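Local coordinates for protein P43 (Trichuris muris, PDB 6QIX) that is the major secreted protein of this whipworm parasite, tethers to matrix and inhibits interleukin-13 function, at residues D284-N287 and A291-R294; H228-A233 and K297-D302; S331-V336 and C340-H345. One frame throughout, in Å; residues are numbered along the deposited sequence.

Interaction 1 of 3, residues D284-N287 and A291-R294; sequences DKIN and AFPR. With NAG (2-acetamido-2-deoxy-beta-D-glucopyranose), chain H.
Asp284 meets Phe292 through its backbone: the carbonyl O approaches the ring obliquely and lies 3.5 Å from CE2. Its carboxylate turns outward instead, to a salt bridge with Lys339, as suits a charged residue at the surface. Lys285 adds backbone atoms, its carbonyl carbon the nearest to the same ring atom. Its CB points away from residues 291-294, and the long aliphatic chain carries the ammonium group to Glu335, in a salt bridge, and to the carbonyl of Gly337. Ile286 carries the contact, and its two branches do different work. CG1, set anti to its own carbonyl carbon (chi1 -54°), lies over the middle of the Phe292 ring, 3.5 Å from the centroid and 14° off the normal. This is a CH-pi contact in which the two side chains cross at about a right angle. CG2 faces the sugar and comes within 3.3 Å of C8, the acetamido methyl of NAG. Asn287 then bears the glycan, its ND2 joined to C1 by a covalent bond of 1.4 Å; Ser289, two residues on, fits an N-glycosylation sequon. The opposite face of Phe292 is met near its rim by CD of Pro293. The loop thus folds back from strand 281-284 onto the N-terminal part of helix 292-310, where Phe292 also touches Cys340 of strand 339-344 and Pro293 packs on strand 331-336.

Interaction 2 of 3, residues H228-A233 and K297-D302; sequences HSVAPA and KEKIWD
Val230 points its isopropyl group at residues 297-302 of helix 292-310 and straddles two neighbouring side chains, one methyl turned mainly to Lys299 and the other to Ile300. It crosses both side chains at a slant. CG1 meets the aliphatic part of Lys299; its 3.2 Å separation from Lys299 CG is shorter than usual van der Waals contact and doubtful in detail. CG2 rests more comfortably on Ile300, 3.8 Å from its CG1 and 4.0 Å from its CD1.

The torsions of the helix residues explain how they share the valine. Lys299 starts out toward the loop, CG anti to the backbone N (chi1 172°), then bends at chi2 (68°), so that only CB and CG touch Val230 and the ammonium end turns off into the exposed surface. A lysine suits this rim, since its methylenes can pack while its charge stays at the surface. Ile300 leaves its backbone to the side, but its CG1 branch swings back to the valine. Met296 and Asp303 of the same helix also touch Val230, which therefore sits among residues spaced three or four apart on one helical face.

Beyond that face, Trp301 is buried against Ala322 and Leu325 of helix 315-325, and Ile300 also reaches Leu325. In the loop, Ser229 OG accepts a hydrogen bond from the backbone N of Ala231 at 3.0 Å, which bends the chain just around Val230. No hydrogen bond joins loop and helix. An ST turn thus presents a single beta-branched apolar residue to a helix that carries Lys299 at the surface and buries Trp301 behind it, within the long loop between helix 205-216 and strand 246-252.

Interaction 3 of 3, residues S331-V336 and C340-H345; sequences SNCKEV and CKCCCH
The side-chain carboxamide of Asn332 brings ND2 to 3.5 Å from Cys343 O, a near approach rather than a hydrogen bond, while Pro349 and Lys359 pack against the same side chain. The imidazole of His345 turns from strand 331-336 to other partners; both its nitrogens are engaged, ND1 with Lys359 and NE2 with the carbonyl of Lys127. The pairing itself is done by the peptide groups of the two strands, which form an antiparallel beta hairpin. Asn332 and Cys343 exchange two backbone hydrogen bonds, Asn332 N to Cys343 O at 2.9 Å and Cys343 N to Asn332 O at 3.0 Å; Lys334 and Lys341 form a second such pair.

Between these hydrogen-bonded pairs lies the non-hydrogen-bonded pair Cys333 and Cys342, whose CA atoms are only 4.1 Å apart. Each SG stands anti to its own carbonyl carbon, which turns the two sulfurs toward each other, and they close a disulfide of 2.1 Å across the hairpin, with chi3 104°. At the turn end Val336 CG2 meets Lys341 CG at 3.8 Å, the side chains crossing at about a right angle; Lys341 then bends on to reach Thr282 with its NZ.

Other cysteines extend the cross-linking: Cys340 to Cys290 and Cys344 to Cys244 from the face of Cys342, and Cys343 to Cys356 from the other. Strand 339-344 is the middle of a three-stranded antiparallel sheet, flanked by 281-284 and 331-336. Phe292 and Pro293 of helix 292-310 pack on the Cys333 face, and Pro349 of strand 347-349 on the Asn332 face.

In the fold
Interactions 1 and 2 are surface contacts that both use helix 292-310, the first at its beginning and the second farther along; neither has a hydrogen bond across it, and each rests on one branched aliphatic residue in a loop. Interaction 3 is partly buried and of another kind, with a ladder of backbone bonds and a disulfide across paired strands. Interactions 1 and 3 touch directly, through Lys285, which also lies against Cys340, and through Pro293 against Cys333. Interaction 2 does not reach the hairpin, its nearest atoms being about 6 Å away. The helix is thus met by two loops, one glycan-bearing and one partly poorly ordered, and its start packs on the cysteine-rich sheet.

Interaction 1 of 3, residues D284-N287 and A291-R294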
ATOM      1  N   ASP A 284       6.165  15.242  22.448  1.00 25.70           N
ATOM      2  CA  ASP A 284       7.203  14.962  23.438  1.00 28.70           C
ATOM      3  C   ASP A 284       7.947  13.668  23.127  1.00 27.38           C
ATOM      4  O   ASP A 284       7.407  12.739  22.528  1.00 27.44           O
ATOM      5  CB  ASP A 284       6.594  14.864  24.831  1.00 35.92           C
ATOM      6  CG  ASP A 284       6.100  16.190  25.322  1.00 43.53           C
ATOM      7  OD1 ASP A 284       6.850  17.181  25.190  1.00 44.57           O
ATOM      8  OD2 ASP A 284       4.955  16.246  25.812  1.00 50.17           O
ATOM      9  N   LYS A 285       9.214  13.624  23.550  1.00 27.46           N
ATOM     10  CA  LYS A 285      10.015  12.417  23.431  1.00 29.70           C
ATOM     11  C   LYS A 285       9.469  11.358  24.368  1.00 32.73           C
ATOM     12  O   LYS A 285       8.837  11.668  25.377  1.00 34.24           O
ATOM     13  CB  LYS A 285      11.478  12.698  23.769  1.00 28.44           C
ATOM     14  CG  LYS A 285      12.216  13.521  22.784  1.00 27.16           C
ATOM     15  CD  LYS A 285      13.542  14.035  23.419  1.00 33.01           C
ATOM     16  CE  LYS A 285      14.239  15.065  22.571  1.00 39.08           C
ATOM     17  NZ  LYS A 285      15.631  15.381  23.056  1.00 41.69           N
ATOM     18  N   ILE A 286       9.679  10.098  24.005  1.00 34.69           N
ATOM     19  CA  ILE A 286       9.383   8.965  24.882  1.00 38.86           C
ATOM     20  C   ILE A 286      10.669   8.167  25.059  1.00 42.31           C
ATOM     21  O   ILE A 286      11.321   7.801  24.074  1.00 41.63           O
ATOM     22  CB  ILE A 286       8.255   8.075  24.324  1.00 44.01           C
ATOM     23  CG1 ILE A 286       7.011   8.926  24.038  1.00 47.18           C
ATOM     24  CG2 ILE A 286       7.931   6.941  25.305  1.00 46.99           C
ATOM     25  CD1 ILE A 286       5.985   8.959  25.169  1.00 50.23           C
ATOM     26  N   ASN A 287      11.048   7.923  26.312  1.00 47.30           N
ATOM     27  CA  ASN A 287      12.307   7.236  26.620  1.00 50.67           C
ATOM     28  C   ASN A 287      13.495   7.936  25.960  1.00 50.10           C
ATOM     29  O   ASN A 287      14.447   7.298  25.499  1.00 50.59           O
ATOM     30  CB  ASN A 287      12.242   5.769  26.206  1.00 53.69           C
ATOM     31  CG  ASN A 287      11.446   4.915  27.189  1.00 59.63           C
ATOM     32  OD1 ASN A 287      11.393   5.198  28.386  1.00 61.55           O
ATOM     33  ND2 ASN A 287      10.814   3.867  26.676  1.00 62.94           N
ATOM     34  N   ALA A 291      11.819   7.584  18.475  1.00 29.54           N
ATOM     35  CA  ALA A 291      11.602   6.321  17.815  1.00 31.31           C
ATOM     36  C   ALA A 291      10.237   5.713  18.094  1.00 30.40           C
ATOM     37  O   ALA A 291       9.860   4.761  17.406  1.00 31.46           O
ATOM     38  CB  ALA A 291      12.699   5.370  18.271  1.00 35.45           C
ATOM     39  N   PHE A 292       9.485   6.201  19.079  1.00 30.91           N
ATOM     40  CA  PHE A 292       8.332   5.428  19.523  1.00 32.53           C
ATOM     41  C   PHE A 292       7.273   5.237  18.441  1.00 34.29           C
ATOM     42  O   PHE A 292       6.600   4.192  18.466  1.00 33.48           O
ATOM     43  CB  PHE A 292       7.706   6.049  20.784  1.00 34.28           C
ATOM     44  CG  PHE A 292       7.287   7.479  20.633  1.00 34.98           C
ATOM     45  CD1 PHE A 292       5.971   7.816  20.353  1.00 38.17           C
ATOM     46  CD2 PHE A 292       8.204   8.493  20.808  1.00 32.03           C
ATOM     47  CE1 PHE A 292       5.591   9.162  20.222  1.00 38.63           C
ATOM     48  CE2 PHE A 292       7.834   9.830  20.680  1.00 33.19           C
ATOM     49  CZ  PHE A 292       6.517  10.146  20.378  1.00 36.60           C
ATOM     50  N   PRO A 293       7.083   6.140  17.478  1.00 36.74           N
ATOM     51  CA  PRO A 293       6.101   5.823  16.418  1.00 38.04           C
ATOM     52  C   PRO A 293       6.457   4.563  15.643  1.00 38.97           C
ATOM     53  O   PRO A 293       5.599   3.705  15.411  1.00 39.61           O
ATOM     54  CB  PRO A 293       6.126   7.067  15.536  1.00 39.05           C
ATOM     55  CG  PRO A 293       6.702   8.162  16.419  1.00 38.97           C
ATOM     56  CD  PRO A 293       7.688   7.483  17.312  1.00 39.89           C
ATOM     57  N   ARG A 294       7.716   4.413  15.233  1.00 39.95           N
ATOM     58  CA  ARG A 294       8.094   3.211  14.494  1.00 41.37           C
ATOM     59  C   ARG A 294       7.934   1.962  15.359  1.00 37.65           C
ATOM     60  O   ARG A 294       7.419   0.922  14.899  1.00 35.66           O
ATOM     61  CB  ARG A 294       9.527   3.338  13.986  1.00 47.82           C
ATOM     62  CG  ARG A 294       9.970   2.167  13.121  1.00 59.11           C
ATOM     63  CD  ARG A 294      11.140   1.404  13.744  1.00 67.68           C
ATOM     64  NE  ARG A 294      12.332   2.236  13.901  1.00 76.28           N
ATOM     65  CZ  ARG A 294      13.065   2.309  15.014  1.00 81.88           C
ATOM     66  NH1 ARG A 294      12.734   1.603  16.093  1.00 82.75           N
ATOM     67  NH2 ARG A 294      14.133   3.095  15.047  1.00 84.35           N
TER
HETATM   68  C1  NAG H 406      10.031   2.924  27.441  1.00 64.40           C
HETATM   69  C2  NAG H 406       9.194   2.120  26.450  1.00 64.22           C
HETATM   70  C3  NAG H 406       8.476   0.960  27.150  1.00 62.95           C
HETATM   71  C4  NAG H 406       9.475   0.093  27.904  1.00 62.97           C
HETATM   72  C5  NAG H 406      10.276   0.953  28.881  1.00 63.07           C
HETATM   73  C6  NAG H 406      11.351   0.174  29.615  1.00 59.23           C
HETATM   74  C7  NAG H 406       7.035   3.306  26.200  1.00 65.95           C
HETATM   75  C8  NAG H 406       6.198   4.153  25.285  1.00 61.76           C
HETATM   76  N2  NAG H 406       8.248   2.968  25.737  1.00 65.50           N
HETATM   77  O3  NAG H 406       7.793   0.168  26.185  1.00 62.57           O
HETATM   78  O4  NAG H 406       8.791  -0.938  28.608  1.00 63.98           O
HETATM   79  O5  NAG H 406      10.928   2.026  28.173  1.00 65.26           O
HETATM   80  O6  NAG H 406      12.644   0.446  29.100  1.00 60.19           O
HETATM   81  O7  NAG H 406       6.632   2.955  27.310  1.00 67.83           O

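Interaction 2 of 3, residues H228-A233 and K297-D302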
ATOM      1  N   HIS A 228      -5.416  -3.005  18.228  1.00 38.52           N
ATOM      2  CA  HIS A 228      -5.560  -2.373  19.533  1.00 42.45           C
ATOM      3  C   HIS A 228      -4.334  -1.525  19.810  1.00 43.18           C
ATOM      4  O   HIS A 228      -3.221  -1.850  19.375  1.00 41.54           O
ATOM      5  CB  HIS A 228      -5.794  -3.423  20.606  1.00 48.18           C
ATOM      6  CG  HIS A 228      -7.112  -4.134  20.452  1.00 55.11           C
ATOM      7  ND1 HIS A 228      -8.292  -3.467  20.175  1.00 56.84           N
ATOM      8  CD2 HIS A 228      -7.433  -5.452  20.506  1.00 58.72           C
ATOM      9  CE1 HIS A 228      -9.281  -4.340  20.076  1.00 56.10           C
ATOM     10  NE2 HIS A 228      -8.789  -5.551  20.276  1.00 57.97           N
ATOM     11  N   SER A 229      -4.580  -0.399  20.478  1.00 46.08           N
ATOM     12  CA  SER A 229      -3.560   0.610  20.682  1.00 51.38           C
ATOM     13  C   SER A 229      -2.390   0.018  21.425  1.00 58.39           C
ATOM     14  O   SER A 229      -2.556  -0.583  22.491  1.00 59.30           O
ATOM     15  CB  SER A 229      -4.102   1.791  21.479  1.00 51.47           C
ATOM     16  OG  SER A 229      -3.032   2.655  21.800  1.00 54.66           O
ATOM     17  N   VAL A 230      -1.209   0.190  20.850  1.00 64.43           N
ATOM     18  CA  VAL A 230       0.037  -0.148  21.502  1.00 67.36           C
ATOM     19  C   VAL A 230       0.727   1.105  22.039  1.00 70.36           C
ATOM     20  O   VAL A 230       1.937   1.101  22.255  1.00 70.74           O
ATOM     21  CB  VAL A 230       0.959  -0.944  20.559  1.00 66.60           C
ATOM     22  CG1 VAL A 230       0.239  -2.226  20.079  1.00 63.24           C
ATOM     23  CG2 VAL A 230       1.416  -0.085  19.376  1.00 65.85           C
ATOM     24  N   ALA A 231      -0.065   2.234  22.242  1.00 73.76           N
ATOM     25  CA  ALA A 231       0.345   3.493  22.838  1.00 75.62           C
ATOM     26  C   ALA A 231       0.238   3.409  24.354  1.00 81.05           C
ATOM     27  O   ALA A 231      -0.605   2.674  24.881  1.00 79.14           O
ATOM     28  CB  ALA A 231      -0.534   4.635  22.335  1.00 74.43           C
ATOM     29  N   PRO A 232       1.080   4.154  25.079  1.00 88.68           N
ATOM     30  CA  PRO A 232       0.969   4.155  26.542  1.00 95.09           C
ATOM     31  C   PRO A 232      -0.410   4.579  27.030  1.00100.27           C
ATOM     32  O   PRO A 232      -1.348   4.756  26.241  1.00100.69           O
ATOM     33  CB  PRO A 232       2.054   5.148  26.985  1.00 94.43           C
ATOM     34  CG  PRO A 232       3.047   5.171  25.863  1.00 92.20           C
ATOM     35  CD  PRO A 232       2.263   4.900  24.603  1.00 90.44           C
ATOM     36  N   ALA A 233      -0.526   4.761  28.348  1.00103.22           N
ATOM     37  CA  ALA A 233      -1.836   4.950  28.965  1.00104.41           C
ATOM     38  C   ALA A 233      -2.536   6.187  28.417  1.00105.67           C
ATOM     39  O   ALA A 233      -3.681   6.115  27.955  1.00104.79           O
ATOM     40  CB  ALA A 233      -1.687   5.051  30.484  1.00103.04           C
ATOM     41  N   LYS A 297       4.368   1.003  15.425  1.00 29.30           N
ATOM     42  CA  LYS A 297       3.997   0.390  14.153  1.00 29.55           C
ATOM     43  C   LYS A 297       4.464  -1.052  14.073  1.00 27.58           C
ATOM     44  O   LYS A 297       3.729  -1.922  13.585  1.00 27.21           O
ATOM     45  CB  LYS A 297       4.609   1.171  13.009  1.00 33.05           C
ATOM     46  CG  LYS A 297       4.216   0.660  11.672  1.00 38.87           C
ATOM     47  CD  LYS A 297       2.747   1.039  11.444  1.00 45.74           C
ATOM     48  CE  LYS A 297       2.542   1.632  10.063  1.00 50.01           C
ATOM     49  NZ  LYS A 297       1.491   0.850   9.315  1.00 50.85           N
ATOM     50  N   GLU A 298       5.712  -1.313  14.488  1.00 26.25           N
ATOM     51  CA  GLU A 298       6.231  -2.668  14.451  1.00 29.13           C
ATOM     52  C   GLU A 298       5.399  -3.575  15.343  1.00 28.24           C
ATOM     53  O   GLU A 298       5.109  -4.722  14.981  1.00 26.34           O
ATOM     54  CB  GLU A 298       7.708  -2.671  14.868  1.00 33.81           C
ATOM     55  CG  GLU A 298       8.595  -2.134  13.773  1.00 40.29           C
ATOM     56  CD  GLU A 298       9.980  -1.825  14.251  1.00 43.88           C
ATOM     57  OE1 GLU A 298      10.226  -1.989  15.461  1.00 43.56           O
ATOM     58  OE2 GLU A 298      10.822  -1.418  13.424  1.00 46.36           O
ATOM     59  N   LYS A 299       4.981  -3.060  16.498  1.00 27.78           N
ATOM     60  CA  LYS A 299       4.187  -3.856  17.419  1.00 30.29           C
ATOM     61  C   LYS A 299       2.835  -4.196  16.800  1.00 25.98           C
ATOM     62  O   LYS A 299       2.396  -5.351  16.841  1.00 27.30           O
ATOM     63  CB  LYS A 299       4.033  -3.111  18.746  1.00 36.05           C
ATOM     64  CG  LYS A 299       3.061  -3.773  19.718  1.00 45.38           C
ATOM     65  CD  LYS A 299       3.595  -5.081  20.218  1.00 55.42           C
ATOM     66  CE  LYS A 299       3.091  -5.405  21.628  1.00 61.20           C
ATOM     67  NZ  LYS A 299       3.850  -6.572  22.162  1.00 65.36           N
ATOM     68  N   ILE A 300       2.168  -3.206  16.200  1.00 23.12           N
ATOM     69  CA  ILE A 300       0.861  -3.479  15.600  1.00 23.22           C
ATOM     70  C   ILE A 300       0.963  -4.559  14.519  1.00 20.24           C
ATOM     71  O   ILE A 300       0.119  -5.463  14.446  1.00 21.27           O
ATOM     72  CB  ILE A 300       0.236  -2.191  15.041  1.00 25.60           C
ATOM     73  CG1 ILE A 300      -0.159  -1.238  16.170  1.00 27.14           C
ATOM     74  CG2 ILE A 300      -1.011  -2.543  14.210  1.00 28.50           C
ATOM     75  CD1 ILE A 300      -0.251   0.222  15.736  1.00 30.01           C
ATOM     76  N   TRP A 301       1.997  -4.493  13.669  1.00 19.58           N
ATOM     77  CA  TRP A 301       2.167  -5.501  12.621  1.00 18.73           C
ATOM     78  C   TRP A 301       2.589  -6.843  13.193  1.00 18.00           C
ATOM     79  O   TRP A 301       2.089  -7.886  12.749  1.00 20.74           O
ATOM     80  CB  TRP A 301       3.162  -4.997  11.588  1.00 18.93           C
ATOM     81  CG  TRP A 301       2.477  -4.077  10.614  1.00 18.37           C
ATOM     82  CD1 TRP A 301       2.479  -2.708  10.595  1.00 18.45           C
ATOM     83  CD2 TRP A 301       1.617  -4.491   9.548  1.00 15.66           C
ATOM     84  NE1 TRP A 301       1.691  -2.253   9.560  1.00 17.50           N
ATOM     85  CE2 TRP A 301       1.130  -3.328   8.915  1.00 16.76           C
ATOM     86  CE3 TRP A 301       1.186  -5.734   9.088  1.00 17.93           C
ATOM     87  CZ2 TRP A 301       0.272  -3.384   7.803  1.00 16.51           C
ATOM     88  CZ3 TRP A 301       0.346  -5.783   7.979  1.00 15.21           C
ATOM     89  CH2 TRP A 301      -0.075  -4.619   7.332  1.00 15.48           C
ATOM     90  N   ASP A 302       3.469  -6.859  14.195  1.00 21.50           N
ATOM     91  CA  ASP A 302       3.805  -8.139  14.811  1.00 24.17           C
ATOM     92  C   ASP A 302       2.545  -8.801  15.349  1.00 25.13           C
ATOM     93  O   ASP A 302       2.340 -10.020  15.177  1.00 26.13           O
ATOM     94  CB  ASP A 302       4.823  -7.932  15.949  1.00 26.58           C
ATOM     95  CG  ASP A 302       6.255  -7.686  15.449  1.00 31.61           C
ATOM     96  OD1 ASP A 302       6.550  -7.970  14.272  1.00 32.68           O
ATOM     97  OD2 ASP A 302       7.102  -7.176  16.237  1.00 34.62           O
TER

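Interaction 3 of 3, residues S331-V336 and C340-H345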
ATOM      1  N   SER A 331       4.538   7.429  10.623  1.00 19.45           N
ATOM      2  CA  SER A 331       5.262   8.662  10.884  1.00 23.86           C
ATOM      3  C   SER A 331       6.769   8.502  10.655  1.00 22.87           C
ATOM      4  O   SER A 331       7.364   7.427  10.844  1.00 27.62           O
ATOM      5  CB  SER A 331       5.021   9.114  12.325  1.00 34.17           C
ATOM      6  OG  SER A 331       5.423   8.083  13.186  1.00 41.98           O
ATOM      7  N   ASN A 332       7.388   9.614  10.294  1.00 22.59           N
ATOM      8  CA  ASN A 332       8.825   9.803  10.390  1.00 23.78           C
ATOM      9  C   ASN A 332       9.030  11.067  11.206  1.00 21.14           C
ATOM     10  O   ASN A 332       8.336  12.074  10.975  1.00 19.93           O
ATOM     11  CB  ASN A 332       9.464   9.972   9.021  1.00 32.03           C
ATOM     12  CG  ASN A 332       8.836   9.069   7.973  1.00 47.98           C
ATOM     13  OD1 ASN A 332       9.301   7.948   7.757  1.00 49.71           O
ATOM     14  ND2 ASN A 332       7.747   9.563   7.321  1.00 54.83           N
ATOM     15  N   CYS A 333       9.970  11.027  12.152  1.00 23.56           N
ATOM     16  CA  CYS A 333      10.218  12.170  13.016  1.00 24.86           C
ATOM     17  C   CYS A 333      11.693  12.565  13.004  1.00 26.34           C
ATOM     18  O   CYS A 333      12.580  11.728  12.819  1.00 27.42           O
ATOM     19  CB  CYS A 333       9.832  11.878  14.481  1.00 29.40           C
ATOM     20  SG  CYS A 333       8.175  11.265  14.775  1.00 33.04           S
ATOM     21  N   LYS A 334      11.930  13.860  13.161  1.00 23.10           N
ATOM     22  CA  LYS A 334      13.238  14.406  13.480  1.00 22.38           C
ATOM     23  C   LYS A 334      13.210  14.927  14.905  1.00 21.49           C
ATOM     24  O   LYS A 334      12.258  15.594  15.320  1.00 22.25           O
ATOM     25  CB  LYS A 334      13.622  15.539  12.529  1.00 27.69           C
ATOM     26  CG  LYS A 334      14.001  15.083  11.161  1.00 33.04           C
ATOM     27  CD  LYS A 334      14.708  16.200  10.397  1.00 33.66           C
ATOM     28  CE  LYS A 334      15.420  15.591   9.195  1.00 35.95           C
ATOM     29  NZ  LYS A 334      16.520  14.665   9.620  1.00 43.49           N
ATOM     30  N   GLU A 335      14.279  14.665  15.649  1.00 21.93           N
ATOM     31  CA  GLU A 335      14.415  15.217  16.989  1.00 22.48           C
ATOM     32  C   GLU A 335      14.956  16.638  16.869  1.00 24.20           C
ATOM     33  O   GLU A 335      16.003  16.841  16.252  1.00 22.58           O
ATOM     34  CB  GLU A 335      15.371  14.345  17.814  1.00 22.85           C
ATOM     35  CG  GLU A 335      15.375  14.685  19.289  1.00 25.39           C
ATOM     36  CD  GLU A 335      16.187  13.730  20.119  1.00 30.64           C
ATOM     37  OE1 GLU A 335      16.214  12.520  19.823  1.00 36.21           O
ATOM     38  OE2 GLU A 335      16.761  14.202  21.101  1.00 32.50           O
ATOM     39  N   VAL A 336      14.221  17.626  17.389  1.00 22.65           N
ATOM     40  CA  VAL A 336      14.628  19.025  17.301  1.00 24.65           C
ATOM     41  C   VAL A 336      14.542  19.589  18.704  1.00 26.11           C
ATOM     42  O   VAL A 336      13.453  19.689  19.283  1.00 25.29           O
ATOM     43  CB  VAL A 336      13.779  19.846  16.312  1.00 27.52           C
ATOM     44  CG1 VAL A 336      14.323  21.277  16.300  1.00 29.69           C
ATOM     45  CG2 VAL A 336      13.843  19.220  14.921  1.00 31.18           C
ATOM     46  N   CYS A 340       9.926  16.122  19.311  1.00 19.71           N
ATOM     47  CA  CYS A 340       9.899  15.308  18.112  1.00 17.86           C
ATOM     48  C   CYS A 340       9.031  16.009  17.090  1.00 17.82           C
ATOM     49  O   CYS A 340       7.902  16.342  17.410  1.00 21.17           O
ATOM     50  CB  CYS A 340       9.290  13.921  18.396  1.00 20.39           C
ATOM     51  SG  CYS A 340      10.232  12.987  19.646  1.00 24.49           S
ATOM     52  N   LYS A 341       9.533  16.201  15.875  1.00 17.07           N
ATOM     53  CA  LYS A 341       8.806  16.871  14.791  1.00 17.47           C
ATOM     54  C   LYS A 341       8.475  15.835  13.730  1.00 17.63           C
ATOM     55  O   LYS A 341       9.382  15.260  13.109  1.00 18.36           O
ATOM     56  CB  LYS A 341       9.660  17.990  14.207  1.00 18.78           C
ATOM     57  CG  LYS A 341      10.059  19.050  15.254  1.00 19.87           C
ATOM     58  CD  LYS A 341       8.852  19.947  15.621  1.00 22.81           C
ATOM     59  CE  LYS A 341       9.326  21.015  16.599  1.00 27.73           C
ATOM     60  NZ  LYS A 341       8.263  21.963  16.944  1.00 30.11           N
ATOM     61  N   CYS A 342       7.178  15.568  13.522  1.00 16.27           N
ATOM     62  CA  CYS A 342       6.779  14.354  12.819  1.00 17.16           C
ATOM     63  C   CYS A 342       5.824  14.650  11.672  1.00 14.55           C
ATOM     64  O   CYS A 342       4.951  15.507  11.783  1.00 16.37           O
ATOM     65  CB  CYS A 342       6.096  13.358  13.765  1.00 20.25           C
ATOM     66  SG  CYS A 342       7.098  12.953  15.239  1.00 28.76           S
ATOM     67  N   CYS A 343       5.980  13.875  10.609  1.00 16.17           N
ATOM     68  CA  CYS A 343       5.088  13.883   9.455  1.00 16.40           C
ATOM     69  C   CYS A 343       4.745  12.453   9.031  1.00 15.79           C
ATOM     70  O   CYS A 343       5.522  11.517   9.238  1.00 16.47           O
ATOM     71  CB  CYS A 343       5.746  14.586   8.229  1.00 17.89           C
ATOM     72  SG  CYS A 343       6.471  16.205   8.542  1.00 22.68           S
ATOM     73  N   CYS A 344       3.605  12.279   8.372  1.00 14.37           N
ATOM     74  CA  CYS A 344       3.232  10.915   7.951  1.00 13.62           C
ATOM     75  C   CYS A 344       3.375  10.692   6.447  1.00 12.62           C
ATOM     76  O   CYS A 344       3.141  11.581   5.624  1.00 13.08           O
ATOM     77  CB  CYS A 344       1.793  10.561   8.371  1.00 15.00           C
ATOM     78  SG  CYS A 344       1.605  10.388  10.157  1.00 16.67           S
ATOM     79  N   HIS A 345       3.767   9.486   6.101  1.00 14.36           N
ATOM     80  CA  HIS A 345       3.897   9.054   4.727  1.00 14.36           C
ATOM     81  C   HIS A 345       2.646   9.458   3.941  1.00 15.38           C
ATOM     82  O   HIS A 345       1.524   9.179   4.392  1.00 15.67           O
ATOM     83  CB  HIS A 345       4.081   7.524   4.721  1.00 15.77           C
ATOM     84  CG  HIS A 345       4.348   6.956   3.369  1.00 16.47           C
ATOM     85  ND1 HIS A 345       5.587   7.037   2.780  1.00 18.55           N
ATOM     86  CD2 HIS A 345       3.530   6.370   2.462  1.00 17.30           C
ATOM     87  CE1 HIS A 345       5.544   6.466   1.592  1.00 18.35           C
ATOM     88  NE2 HIS A 345       4.301   6.058   1.371  1.00 19.95           N
TER